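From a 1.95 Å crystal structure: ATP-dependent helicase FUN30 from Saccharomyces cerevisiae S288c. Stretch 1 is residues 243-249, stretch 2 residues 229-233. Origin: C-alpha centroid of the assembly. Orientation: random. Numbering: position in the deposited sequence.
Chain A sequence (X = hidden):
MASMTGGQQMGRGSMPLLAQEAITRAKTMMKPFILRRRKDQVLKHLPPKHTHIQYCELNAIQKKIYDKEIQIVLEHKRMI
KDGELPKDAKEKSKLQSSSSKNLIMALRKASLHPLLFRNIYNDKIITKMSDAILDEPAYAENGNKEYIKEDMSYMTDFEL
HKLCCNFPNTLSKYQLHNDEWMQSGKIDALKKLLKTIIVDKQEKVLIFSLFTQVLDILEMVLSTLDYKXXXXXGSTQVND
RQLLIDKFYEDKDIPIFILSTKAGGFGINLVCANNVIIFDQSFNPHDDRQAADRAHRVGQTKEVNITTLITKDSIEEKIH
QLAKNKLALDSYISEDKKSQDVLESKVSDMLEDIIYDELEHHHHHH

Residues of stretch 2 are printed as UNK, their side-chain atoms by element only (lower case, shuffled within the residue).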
# COMPACT_ATOMS: atom_id res chain seq x y z
N LEU A 243 23.56 -2.95 -8.11
CA LEU A 243 23.83 -1.52 -8.27
C LEU A 243 23.04 -0.70 -7.26
O LEU A 243 23.56 0.28 -6.71
CB LEU A 243 23.49 -1.06 -9.69
CG LEU A 243 23.78 0.41 -10.03
CD1 LEU A 243 25.21 0.62 -10.55
CD2 LEU A 243 22.77 0.96 -11.04
N LEU A 244 21.80 -1.08 -7.01
CA LEU A 244 20.96 -0.36 -6.06
C LEU A 244 21.52 -0.49 -4.64
O LEU A 244 21.65 0.50 -3.92
CB LEU A 244 19.52 -0.89 -6.10
CG LEU A 244 18.76 -0.67 -7.41
CD1 LEU A 244 17.50 -1.51 -7.45
CD2 LEU A 244 18.44 0.81 -7.61
N ILE A 245 21.84 -1.72 -4.25
CA ILE A 245 22.39 -1.99 -2.93
C ILE A 245 23.69 -1.25 -2.72
O ILE A 245 23.87 -0.56 -1.71
CB ILE A 245 22.61 -3.50 -2.71
CG1 ILE A 245 21.26 -4.22 -2.77
CG2 ILE A 245 23.30 -3.75 -1.38
CD1 ILE A 245 21.36 -5.72 -2.68
N ASP A 246 24.61 -1.38 -3.67
CA ASP A 246 25.89 -0.70 -3.55
C ASP A 246 25.65 0.78 -3.42
O ASP A 246 26.29 1.43 -2.59
CB ASP A 246 26.76 -0.94 -4.77
CG ASP A 246 27.34 -2.29 -4.80
OD1 ASP A 246 27.36 -2.96 -3.74
OD2 ASP A 246 27.80 -2.72 -5.88
N LYS A 247 24.75 1.33 -4.22
CA LYS A 247 24.54 2.75 -4.06
C LYS A 247 24.12 3.12 -2.64
O LYS A 247 24.52 4.15 -2.11
CB LYS A 247 23.49 3.18 -5.05
CG LYS A 247 23.71 4.48 -5.75
CD LYS A 247 22.85 4.46 -7.00
CE LYS A 247 22.68 5.83 -7.64
NZ LYS A 247 21.71 5.73 -8.77
N PHE A 248 23.31 2.26 -2.03
CA PHE A 248 22.81 2.49 -0.68
C PHE A 248 23.96 2.52 0.32
O PHE A 248 23.99 3.35 1.23
CB PHE A 248 21.80 1.42 -0.29
CG PHE A 248 20.96 1.78 0.90
CD1 PHE A 248 20.31 3.01 0.96
CD2 PHE A 248 20.81 0.90 1.96
CE1 PHE A 248 19.53 3.35 2.05
CE2 PHE A 248 20.04 1.24 3.06
CZ PHE A 248 19.40 2.46 3.10
N TYR A 249 24.92 1.61 0.14
CA TYR A 249 26.07 1.53 1.03
C TYR A 249 27.03 2.69 0.82
O TYR A 249 27.65 3.17 1.77
CB TYR A 249 26.82 0.21 0.81
CG TYR A 249 26.28 -0.95 1.59
CD1 TYR A 249 26.73 -1.21 2.88
CD2 TYR A 249 25.31 -1.80 1.04
CE1 TYR A 249 26.23 -2.29 3.60
CE2 TYR A 249 24.80 -2.86 1.75
CZ TYR A 249 25.27 -3.11 3.03
OH TYR A 249 24.76 -4.20 3.73
N UNK A 229 15.99 8.41 -1.99
CA UNK A 229 15.62 7.03 -1.72
C UNK A 229 16.03 6.16 -2.90
O UNK A 229 16.27 6.66 -4.01
c UNK A 229 13.26 7.18 -2.67
c UNK A 229 11.75 7.69 -4.95
c UNK A 229 12.12 6.39 -4.65
c UNK A 229 14.11 6.90 -1.45
c UNK A 229 12.88 6.14 -3.51
c UNK A 229 12.12 8.74 -4.11
c UNK A 229 12.87 8.47 -2.97
N UNK A 230 16.11 4.86 -2.66
CA UNK A 230 16.21 3.84 -3.68
C UNK A 230 15.08 2.84 -3.48
O UNK A 230 14.45 2.80 -2.42
c UNK A 230 17.55 3.10 -3.63
c UNK A 230 20.01 3.32 -3.16
c UNK A 230 19.05 4.24 -5.31
c UNK A 230 18.80 3.98 -3.82
N UNK A 231 14.83 2.03 -4.51
CA UNK A 231 13.72 1.10 -4.48
C UNK A 231 14.12 -0.24 -5.08
O UNK A 231 14.84 -0.29 -6.08
c UNK A 231 10.20 1.34 -6.12
n UNK A 231 7.60 2.08 -6.77
c UNK A 231 11.44 0.65 -5.60
n UNK A 231 9.12 0.41 -6.42
n UNK A 231 6.95 -0.11 -7.01
c UNK A 231 12.51 1.67 -5.24
c UNK A 231 7.89 0.79 -6.73
N UNK A 232 13.64 -1.32 -4.47
CA UNK A 232 13.90 -2.68 -4.92
C UNK A 232 12.68 -3.52 -4.59
O UNK A 232 12.33 -3.65 -3.41
c UNK A 232 17.14 -4.80 -4.21
c UNK A 232 15.73 -4.62 -4.75
c UNK A 232 15.16 -3.27 -4.27
c UNK A 232 14.88 -5.84 -4.35
N UNK A 233 12.04 -4.10 -5.60
CA UNK A 233 10.85 -4.91 -5.37
C UNK A 233 10.95 -6.17 -6.22
O UNK A 233 12.00 -6.48 -6.80
o UNK A 233 9.03 -2.33 -7.17
c UNK A 233 9.58 -4.08 -5.64
c UNK A 233 9.53 -3.46 -7.04
o UNK A 233 9.99 -4.09 -8.00

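Position 229 opens the strand with seven side-chain carbons, one leading into a flat ring of six, and no heteroatom. Its CA-to-CB bond points away from the helix formed by residues 243-249, and its side chain makes no contact with the helix. A six-carbon ring on a single methylene, with no hydroxyl oxygen, is phenylalanine: Phe-229.

At position 230 the CA-to-CB bond points toward the helix, the alternation usual in a strand. The side chain has four carbons, forked at the second, so that two methyl groups end the chain. One methyl touches O of Leu-244, N of Phe-248 and CB of Lys-247, so it rests against backbone atoms one turn apart, O of Leu-244 and N of Phe-248, and beside CB of Lys-247. The fork one carbon beyond CB identifies leucine, Leu-230, and that methyl is CD1. CD1 of Leu-230 lies 3.3 Å from O of Leu-244, 3.6 Å from N of Phe-248 and 4.0 Å from CB of Lys-247. The other methyl, CD2 of Leu-230, packs 4.2 Å from CD2 of Leu-244.

Position 231 carries three carbons, a nitrogen, and then a carbon bearing two more nitrogens, all in an extended chain. Its CA-to-CB bond points away from the helix, and what meets stretch 1 is the backbone: O of position 231 lies 3.2 Å from CD1 of Leu-244. The planar guanidinium end belongs to arginine, Arg-231.

At position 232 the CA-to-CB bond points toward the helix again, and the side chain has four carbons forked at the second. CB of position 232 is 4.3 Å from CD1 of Leu-244, and one of its terminal methyls approaches CG1 of Ile-245. This is a second leucine, Leu-232, the methyl being CD1; CD1 of Leu-232 lies 4.4 Å from CG1 of Ile-245.

Position 233, beyond the strand, has two side-chain carbons, the second carrying two oxygens, and does not touch stretch 1. The short carboxylate defines aspartate, Asp-233. Its OD2 accepts hydrogen bonds from NE of Arg-231 at 2.8 Å and NH2 of Arg-231 at 3.0 Å, forming a salt bridge within the stretch.

The contact is made by apolar side chains packing on one another and on backbone, with no hydrogen bond across it. Helix and strand run roughly antiparallel, at 151°, and 311 Å² is buried in total. Leu-244 touches Leu-230, Arg-231 and Leu-232, while Leu-230 has the largest covered area, and CB of Phe-248 lies 3.9 Å from CD1 of Leu-230. The helix keeps its own backbone bonding beneath this packing: N of Phe-248 donates to O of Leu-244 at 3.1 Å, so these polar atoms are already paired where the leucine methyl covers them.

Stretch 2 (229-233) FLRLD
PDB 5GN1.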